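Local coordinates for protein protease (Helicobacter pylori, PDB 5EUF) that is a zinc-dependent M16-family peptidase, probably a virulence factor that cleaves the human junctional adhesion molecule A and weakens the gastric epithelial barrier, at residues G50-S62 and S82-F94. Residues are numbered along the deposited sequence; the frame is centred on the assembly and turned at random.
Sequences GIAHMLEHLNFKS and SNASTSFDITRYF. With ZN (zinc ion), chain G.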
ATOM      1  N   GLY B  50      10.357  -3.196   5.754  1.00 25.13           N
ATOM      2  CA  GLY B  50      10.999  -3.742   6.936  1.00 26.19           C
ATOM      3  C   GLY B  50      12.505  -3.874   6.803  1.00 31.13           C
ATOM      4  O   GLY B  50      13.168  -4.394   7.699  1.00 36.07           O
ATOM      5  N   ILE B  51      13.048  -3.404   5.682  1.00 34.87           N
ATOM      6  CA  ILE B  51      14.476  -3.534   5.409  1.00 30.78           C
ATOM      7  C   ILE B  51      15.302  -2.614   6.302  1.00 30.01           C
ATOM      8  O   ILE B  51      16.363  -3.001   6.796  1.00 35.96           O
ATOM      9  CB  ILE B  51      14.794  -3.235   3.927  1.00 33.19           C
ATOM     10  CG1 ILE B  51      14.159  -4.296   3.027  1.00 35.51           C
ATOM     11  CG2 ILE B  51      16.295  -3.189   3.691  1.00 26.44           C
ATOM     12  CD1 ILE B  51      14.579  -4.198   1.576  1.00 32.64           C
ATOM     13  N   ALA B  52      14.806  -1.398   6.514  1.00 34.50           N
ATOM     14  CA  ALA B  52      15.477  -0.438   7.382  1.00 29.97           C
ATOM     15  C   ALA B  52      15.664  -1.023   8.780  1.00 30.76           C
ATOM     16  O   ALA B  52      16.694  -0.812   9.423  1.00 27.15           O
ATOM     17  CB  ALA B  52      14.693   0.865   7.445  1.00 12.32           C
ATOM     18  N   HIS B  53      14.660  -1.772   9.228  1.00 26.59           N
ATOM     19  CA  HIS B  53      14.686  -2.435  10.526  1.00 13.64           C
ATOM     20  C   HIS B  53      15.630  -3.636  10.540  1.00 21.26           C
ATOM     21  O   HIS B  53      16.297  -3.890  11.541  1.00 26.78           O
ATOM     22  CB  HIS B  53      13.275  -2.873  10.917  1.00 26.35           C
ATOM     23  CG  HIS B  53      13.203  -3.614  12.216  1.00 25.99           C
ATOM     24  ND1 HIS B  53      13.157  -4.990  12.286  1.00 28.74           N
ATOM     25  CD2 HIS B  53      13.155  -3.171  13.495  1.00 35.87           C
ATOM     26  CE1 HIS B  53      13.091  -5.363  13.551  1.00 36.78           C
ATOM     27  NE2 HIS B  53      13.090  -4.279  14.305  1.00 55.47           N
HETATM   28  N   MSE B  54      15.679  -4.374   9.435  1.00 19.46           N
HETATM   29  CA  MSE B  54      16.583  -5.519   9.319  1.00 21.58           C
HETATM   30  C   MSE B  54      18.037  -5.076   9.464  1.00 33.96           C
HETATM   31  O   MSE B  54      18.836  -5.744  10.123  1.00 30.51           O
HETATM   32  CB  MSE B  54      16.376  -6.240   7.982  1.00 15.99           C
HETATM   33  CG  MSE B  54      17.404  -7.332   7.666  1.00 16.99           C
HETATM   34 SE   MSE B  54      17.259  -8.956   8.752  0.54 35.30          SE
HETATM   35  CE  MSE B  54      18.605 -10.040   7.856  1.00 65.93           C
ATOM     36  N   LEU B  55      18.366  -3.937   8.858  1.00 29.69           N
ATOM     37  CA  LEU B  55      19.712  -3.374   8.929  1.00 30.29           C
ATOM     38  C   LEU B  55      20.159  -3.089  10.362  1.00 34.45           C
ATOM     39  O   LEU B  55      21.352  -3.104  10.658  1.00 46.77           O
ATOM     40  CB  LEU B  55      19.796  -2.092   8.106  1.00 25.63           C
ATOM     41  CG  LEU B  55      19.908  -2.277   6.596  1.00 29.26           C
ATOM     42  CD1 LEU B  55      20.022  -0.929   5.905  1.00 14.12           C
ATOM     43  CD2 LEU B  55      21.101  -3.156   6.268  1.00 23.33           C
ATOM     44  N   GLU B  56      19.201  -2.817  11.242  1.00 31.91           N
ATOM     45  CA  GLU B  56      19.504  -2.622  12.654  1.00 36.47           C
ATOM     46  C   GLU B  56      20.133  -3.885  13.233  1.00 50.50           C
ATOM     47  O   GLU B  56      21.118  -3.818  13.970  1.00 51.41           O
ATOM     48  CB  GLU B  56      18.241  -2.247  13.437  1.00 31.38           C
ATOM     49  CG  GLU B  56      18.433  -2.221  14.947  1.00 43.05           C
ATOM     50  CD  GLU B  56      17.135  -2.008  15.703  1.00 51.22           C
ATOM     51  OE1 GLU B  56      16.167  -1.503  15.096  1.00 58.41           O
ATOM     52  OE2 GLU B  56      17.082  -2.353  16.903  1.00 51.04           O
ATOM     53  N   HIS B  57      19.565  -5.037  12.883  1.00 55.40           N
ATOM     54  CA  HIS B  57      20.084  -6.321  13.345  1.00 54.10           C
ATOM     55  C   HIS B  57      21.441  -6.632  12.719  1.00 48.73           C
ATOM     56  O   HIS B  57      22.349  -7.119  13.392  1.00 53.47           O
ATOM     57  CB  HIS B  57      19.097  -7.451  13.030  1.00 44.28           C
ATOM     58  CG  HIS B  57      17.888  -7.469  13.913  1.00 42.62           C
ATOM     59  ND1 HIS B  57      17.118  -6.349  14.148  1.00 42.64           N
ATOM     60  CD2 HIS B  57      17.308  -8.476  14.610  1.00 42.64           C
ATOM     61  CE1 HIS B  57      16.120  -6.665  14.955  1.00 45.08           C
ATOM     62  NE2 HIS B  57      16.212  -7.949  15.249  1.00 47.73           N
ATOM     63  N   LEU B  58      21.573  -6.339  11.429  1.00 37.98           N
ATOM     64  CA  LEU B  58      22.781  -6.677  10.684  1.00 39.60           C
ATOM     65  C   LEU B  58      23.944  -5.738  10.990  1.00 30.10           C
ATOM     66  O   LEU B  58      25.101  -6.063  10.720  1.00 27.53           O
ATOM     67  CB  LEU B  58      22.495  -6.673   9.180  1.00 35.66           C
ATOM     68  CG  LEU B  58      21.519  -7.743   8.687  1.00 31.79           C
ATOM     69  CD1 LEU B  58      21.377  -7.690   7.175  1.00 35.79           C
ATOM     70  CD2 LEU B  58      21.971  -9.122   9.137  1.00 35.80           C
ATOM     71  N   ASN B  59      23.636  -4.578  11.561  1.00 36.27           N
ATOM     72  CA  ASN B  59      24.658  -3.578  11.861  1.00 39.86           C
ATOM     73  C   ASN B  59      25.641  -4.053  12.934  1.00 35.12           C
ATOM     74  O   ASN B  59      26.734  -3.507  13.076  1.00 32.99           O
ATOM     75  CB  ASN B  59      23.999  -2.266  12.294  1.00 38.84           C
ATOM     76  CG  ASN B  59      24.881  -1.058  12.034  1.00 64.68           C
ATOM     77  OD1 ASN B  59      25.068  -0.649  10.887  1.00 79.58           O
ATOM     78  ND2 ASN B  59      25.418  -0.474  13.101  1.00 65.47           N
ATOM     79  N   PHE B  60      25.249  -5.081  13.680  1.00 37.72           N
ATOM     80  CA  PHE B  60      26.099  -5.624  14.732  1.00 36.98           C
ATOM     81  C   PHE B  60      26.715  -6.955  14.316  1.00 38.95           C
ATOM     82  O   PHE B  60      27.123  -7.757  15.156  1.00 38.07           O
ATOM     83  CB  PHE B  60      25.300  -5.780  16.027  1.00 21.89           C
ATOM     84  CG  PHE B  60      24.735  -4.489  16.535  1.00 33.54           C
ATOM     85  CD1 PHE B  60      25.522  -3.616  17.268  1.00 45.83           C
ATOM     86  CD2 PHE B  60      23.425  -4.137  16.265  1.00 40.31           C
ATOM     87  CE1 PHE B  60      25.010  -2.419  17.732  1.00 48.54           C
ATOM     88  CE2 PHE B  60      22.905  -2.942  16.726  1.00 51.73           C
ATOM     89  CZ  PHE B  60      23.700  -2.081  17.461  1.00 50.77           C
ATOM     90  N   LYS B  61      26.776  -7.180  13.008  1.00 33.36           N
ATOM     91  CA  LYS B  61      27.430  -8.361  12.467  1.00 31.65           C
ATOM     92  C   LYS B  61      28.864  -8.021  12.076  1.00 32.06           C
ATOM     93  O   LYS B  61      29.388  -6.978  12.470  1.00 30.95           O
ATOM     94  CB  LYS B  61      26.654  -8.909  11.270  1.00 34.28           C
ATOM     95  CG  LYS B  61      25.231  -9.332  11.604  1.00 29.76           C
ATOM     96  CD  LYS B  61      25.207 -10.465  12.623  1.00 40.17           C
ATOM     97  CE  LYS B  61      23.782 -10.895  12.942  1.00 43.86           C
ATOM     98  NZ  LYS B  61      23.733 -12.002  13.942  1.00 47.99           N
ATOM     99  N   SER B  62      29.491  -8.894  11.293  1.00 35.98           N
ATOM    100  CA  SER B  62      30.916  -8.767  10.993  1.00 34.36           C
ATOM    101  C   SER B  62      31.240  -7.559  10.125  1.00 27.23           C
ATOM    102  O   SER B  62      30.454  -7.165   9.262  1.00 35.66           O
ATOM    103  CB  SER B  62      31.434 -10.030  10.306  1.00 42.09           C
ATOM    104  OG  SER B  62      30.889 -10.161   9.005  1.00 41.07           O
ATOM    105  N   SER B  82      25.067  -0.449  24.756  1.00 38.02           N
ATOM    106  CA  SER B  82      24.750  -0.093  23.375  1.00 33.83           C
ATOM    107  C   SER B  82      23.387  -0.615  22.944  1.00 38.11           C
ATOM    108  O   SER B  82      23.174  -1.825  22.858  1.00 50.91           O
ATOM    109  CB  SER B  82      25.822  -0.621  22.420  1.00 30.49           C
ATOM    110  OG  SER B  82      25.647  -2.004  22.167  1.00 31.60           O
ATOM    111  N   ASN B  83      22.467   0.305  22.672  1.00 38.50           N
ATOM    112  CA  ASN B  83      21.169  -0.061  22.127  1.00 44.77           C
ATOM    113  C   ASN B  83      20.986   0.526  20.732  1.00 36.52           C
ATOM    114  O   ASN B  83      21.793   1.341  20.281  1.00 29.24           O
ATOM    115  CB  ASN B  83      20.040   0.400  23.054  1.00 61.81           C
ATOM    116  CG  ASN B  83      18.719  -0.300  22.764  1.00 68.93           C
ATOM    117  OD1 ASN B  83      18.692  -1.373  22.154  1.00 53.27           O
ATOM    118  ND2 ASN B  83      17.618   0.306  23.197  1.00 70.73           N
ATOM    119  N   ALA B  84      19.930   0.096  20.051  1.00 49.32           N
ATOM    120  CA  ALA B  84      19.600   0.602  18.727  1.00 16.17           C
ATOM    121  C   ALA B  84      18.093   0.596  18.533  1.00 38.89           C
ATOM    122  O   ALA B  84      17.383  -0.193  19.156  1.00 48.97           O
ATOM    123  CB  ALA B  84      20.280  -0.229  17.653  1.00 16.02           C
ATOM    124  N   SER B  85      17.605   1.476  17.665  1.00 27.10           N
ATOM    125  CA  SER B  85      16.180   1.534  17.371  1.00 25.08           C
ATOM    126  C   SER B  85      15.921   2.114  15.990  1.00 25.68           C
ATOM    127  O   SER B  85      16.577   3.067  15.570  1.00 26.40           O
ATOM    128  CB  SER B  85      15.444   2.367  18.420  1.00 21.54           C
ATOM    129  OG  SER B  85      15.600   3.751  18.162  1.00 35.06           O
ATOM    130  N   THR B  86      14.958   1.530  15.291  1.00 26.01           N
ATOM    131  CA  THR B  86      14.514   2.060  14.011  1.00 29.17           C
ATOM    132  C   THR B  86      13.052   2.473  14.111  1.00 26.57           C
ATOM    133  O   THR B  86      12.227   1.741  14.657  1.00 22.19           O
ATOM    134  CB  THR B  86      14.687   1.033  12.879  1.00 31.79           C
ATOM    135  OG1 THR B  86      13.965  -0.160  13.203  1.00 61.05           O
ATOM    136  CG2 THR B  86      16.152   0.686  12.697  1.00 24.82           C
ATOM    137  N   SER B  87      12.735   3.655  13.600  1.00 13.42           N
ATOM    138  CA  SER B  87      11.352   4.106  13.572  1.00 24.46           C
ATOM    139  C   SER B  87      10.935   4.406  12.142  1.00 30.56           C
ATOM    140  O   SER B  87      11.566   3.943  11.191  1.00 41.71           O
ATOM    141  CB  SER B  87      11.161   5.337  14.460  1.00 26.62           C
ATOM    142  OG  SER B  87      11.993   6.403  14.041  1.00 29.12           O
ATOM    143  N   PHE B  88       9.870   5.182  11.996  1.00 23.85           N
ATOM    144  CA  PHE B  88       9.369   5.545  10.681  1.00 22.75           C
ATOM    145  C   PHE B  88      10.364   6.394   9.898  1.00 31.20           C
ATOM    146  O   PHE B  88      10.487   6.256   8.681  1.00 29.56           O
ATOM    147  CB  PHE B  88       8.046   6.298  10.810  1.00 19.61           C
ATOM    148  CG  PHE B  88       6.907   5.448  11.288  1.00 23.87           C
ATOM    149  CD1 PHE B  88       6.694   5.249  12.640  1.00 13.42           C
ATOM    150  CD2 PHE B  88       6.043   4.856  10.381  1.00 20.32           C
ATOM    151  CE1 PHE B  88       5.642   4.469  13.080  1.00 18.10           C
ATOM    152  CE2 PHE B  88       4.989   4.076  10.816  1.00 17.62           C
ATOM    153  CZ  PHE B  88       4.788   3.883  12.166  1.00 13.81           C
ATOM    154  N   ASP B  89      11.079   7.266  10.605  1.00 32.37           N
ATOM    155  CA  ASP B  89      11.859   8.312   9.951  1.00 31.94           C
ATOM    156  C   ASP B  89      13.360   8.227  10.199  1.00 26.16           C
ATOM    157  O   ASP B  89      14.155   8.665   9.369  1.00 34.27           O
ATOM    158  CB  ASP B  89      11.357   9.684  10.404  1.00 20.18           C
ATOM    159  CG  ASP B  89       9.865   9.847  10.213  1.00 13.38           C
ATOM    160  OD1 ASP B  89       9.336   9.343   9.202  1.00 15.45           O
ATOM    161  OD2 ASP B  89       9.218  10.478  11.075  1.00 32.54           O
ATOM    162  N   ILE B  90      13.744   7.666  11.339  1.00 27.27           N
ATOM    163  CA  ILE B  90      15.136   7.720  11.770  1.00 22.20           C
ATOM    164  C   ILE B  90      15.637   6.380  12.306  1.00 17.77           C
ATOM    165  O   ILE B  90      14.939   5.697  13.057  1.00 26.23           O
ATOM    166  CB  ILE B  90      15.322   8.820  12.849  1.00 43.08           C
ATOM    167  CG1 ILE B  90      16.707   8.740  13.492  1.00 45.92           C
ATOM    168  CG2 ILE B  90      14.241   8.718  13.916  1.00 40.46           C
ATOM    169  CD1 ILE B  90      16.862   9.641  14.702  1.00 44.26           C
ATOM    170  N   THR B  91      16.840   5.997  11.887  1.00 25.99           N
ATOM    171  CA  THR B  91      17.548   4.862  12.476  1.00 25.61           C
ATOM    172  C   THR B  91      18.618   5.386  13.431  1.00 21.36           C
ATOM    173  O   THR B  91      19.408   6.256  13.063  1.00 19.57           O
ATOM    174  CB  THR B  91      18.203   3.969  11.406  1.00 19.54           C
ATOM    175  OG1 THR B  91      17.193   3.415  10.555  1.00 16.29           O
ATOM    176  CG2 THR B  91      18.976   2.839  12.061  1.00 23.81           C
ATOM    177  N   ARG B  92      18.647   4.858  14.651  1.00 20.07           N
ATOM    178  CA  ARG B  92      19.477   5.444  15.702  1.00 20.76           C
ATOM    179  C   ARG B  92      20.276   4.422  16.512  1.00 23.28           C
ATOM    180  O   ARG B  92      19.719   3.472  17.061  1.00 33.44           O
ATOM    181  CB  ARG B  92      18.591   6.268  16.637  1.00 20.85           C
ATOM    182  CG  ARG B  92      19.291   6.849  17.848  1.00 21.55           C
ATOM    183  CD  ARG B  92      18.359   7.810  18.566  1.00 26.80           C
ATOM    184  NE  ARG B  92      18.953   8.377  19.772  1.00 42.49           N
ATOM    185  CZ  ARG B  92      18.740   7.913  20.999  1.00 33.31           C
ATOM    186  NH1 ARG B  92      19.322   8.497  22.038  1.00 31.84           N
ATOM    187  NH2 ARG B  92      17.943   6.869  21.186  1.00 31.74           N
ATOM    188  N   TYR B  93      21.587   4.640  16.587  1.00 21.57           N
ATOM    189  CA  TYR B  93      22.478   3.809  17.392  1.00 21.56           C
ATOM    190  C   TYR B  93      23.179   4.667  18.442  1.00 30.45           C
ATOM    191  O   TYR B  93      23.535   5.813  18.166  1.00 31.31           O
ATOM    192  CB  TYR B  93      23.526   3.114  16.516  1.00 23.84           C
ATOM    193  CG  TYR B  93      22.979   2.329  15.344  1.00 26.82           C
ATOM    194  CD1 TYR B  93      22.693   0.975  15.462  1.00 27.52           C
ATOM    195  CD2 TYR B  93      22.771   2.938  14.112  1.00 28.47           C
ATOM    196  CE1 TYR B  93      22.199   0.251  14.392  1.00 34.04           C
ATOM    197  CE2 TYR B  93      22.279   2.222  13.034  1.00 29.26           C
ATOM    198  CZ  TYR B  93      21.994   0.879  13.178  1.00 33.29           C
ATOM    199  OH  TYR B  93      21.505   0.163  12.109  1.00 29.55           O
ATOM    200  N   PHE B  94      23.391   4.122  19.638  1.00 24.53           N
ATOM    201  CA  PHE B  94      24.115   4.866  20.667  1.00 26.20           C
ATOM    202  C   PHE B  94      24.821   3.976  21.687  1.00 26.57           C
ATOM    203  O   PHE B  94      24.350   2.887  22.018  1.00 25.17           O
ATOM    204  CB  PHE B  94      23.173   5.837  21.395  1.00 20.40           C
ATOM    205  CG  PHE B  94      22.050   5.164  22.135  1.00 35.95           C
ATOM    206  CD1 PHE B  94      22.211   4.760  23.453  1.00 42.62           C
ATOM    207  CD2 PHE B  94      20.827   4.951  21.518  1.00 40.55           C
ATOM    208  CE1 PHE B  94      21.180   4.142  24.134  1.00 50.20           C
ATOM    209  CE2 PHE B  94      19.791   4.337  22.194  1.00 43.61           C
ATOM    210  CZ  PHE B  94      19.967   3.932  23.504  1.00 57.21           C
TER
HETATM  211 ZN    ZN G 502      13.695  -5.238  16.427  0.87 91.95          ZN
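T86 gives its hydroxyl to the carboxylate of E56, OG1 to OE1 3.2 Å, meeting that oxygen nearly along its C-O axis. E56 reaches the strand because CG stands anti to the backbone N (chi1 172°) and the chain runs straight on from there, sending the carboxylate past A84, whose CB lies 3.8 Å from CG of E56. The same T86 hydroxyl lies near the plane of the H53 imidazole, at its CD2 edge, while T86 CG2 rests against the carbonyl oxygen of A52. H53 NE2 binds the zinc ion at 2.4 Å, and E133 also binds it; H57, the expected third ligand, does not coordinate in this model, its ring edge facing the zinc ion through CE1 with NE2 3.9 Å from the metal. H53, E56 and H57 form the inverted HXXEH zinc motif of M16 peptidases, in which E56 is the likely proton acceptor, so the strand borders the probable catalytic centre.

Farther along, Y93 rises from the neighbouring strand between E56 and N59. The N59 amide stacks over one face of the Y93 ring, the planes 25° apart, with ND2 above the rim, 3.5 Å from CE1. The Y93 hydroxyl is hydrogen-bonded to that of Y187. F60 and Y93 lie alongside each other, pointing opposite ways, CZ of F60 3.8 Å from CD1 of Y93 and the ring planes oblique at 66°; A84 CB meets the F60 ring edge in plane.

Helix 51-58 thus lies along a beta hairpin, antiparallel to strand 82-86 at 8.1 Å between axes and running nearly with strand 91-94. Strand 81-86 is outermost in its mixed sheet within the chain, and strand 91-98 joins it to strand 30-37. Helices 120-139 and 176-186 pack against other sides of helix 51-58.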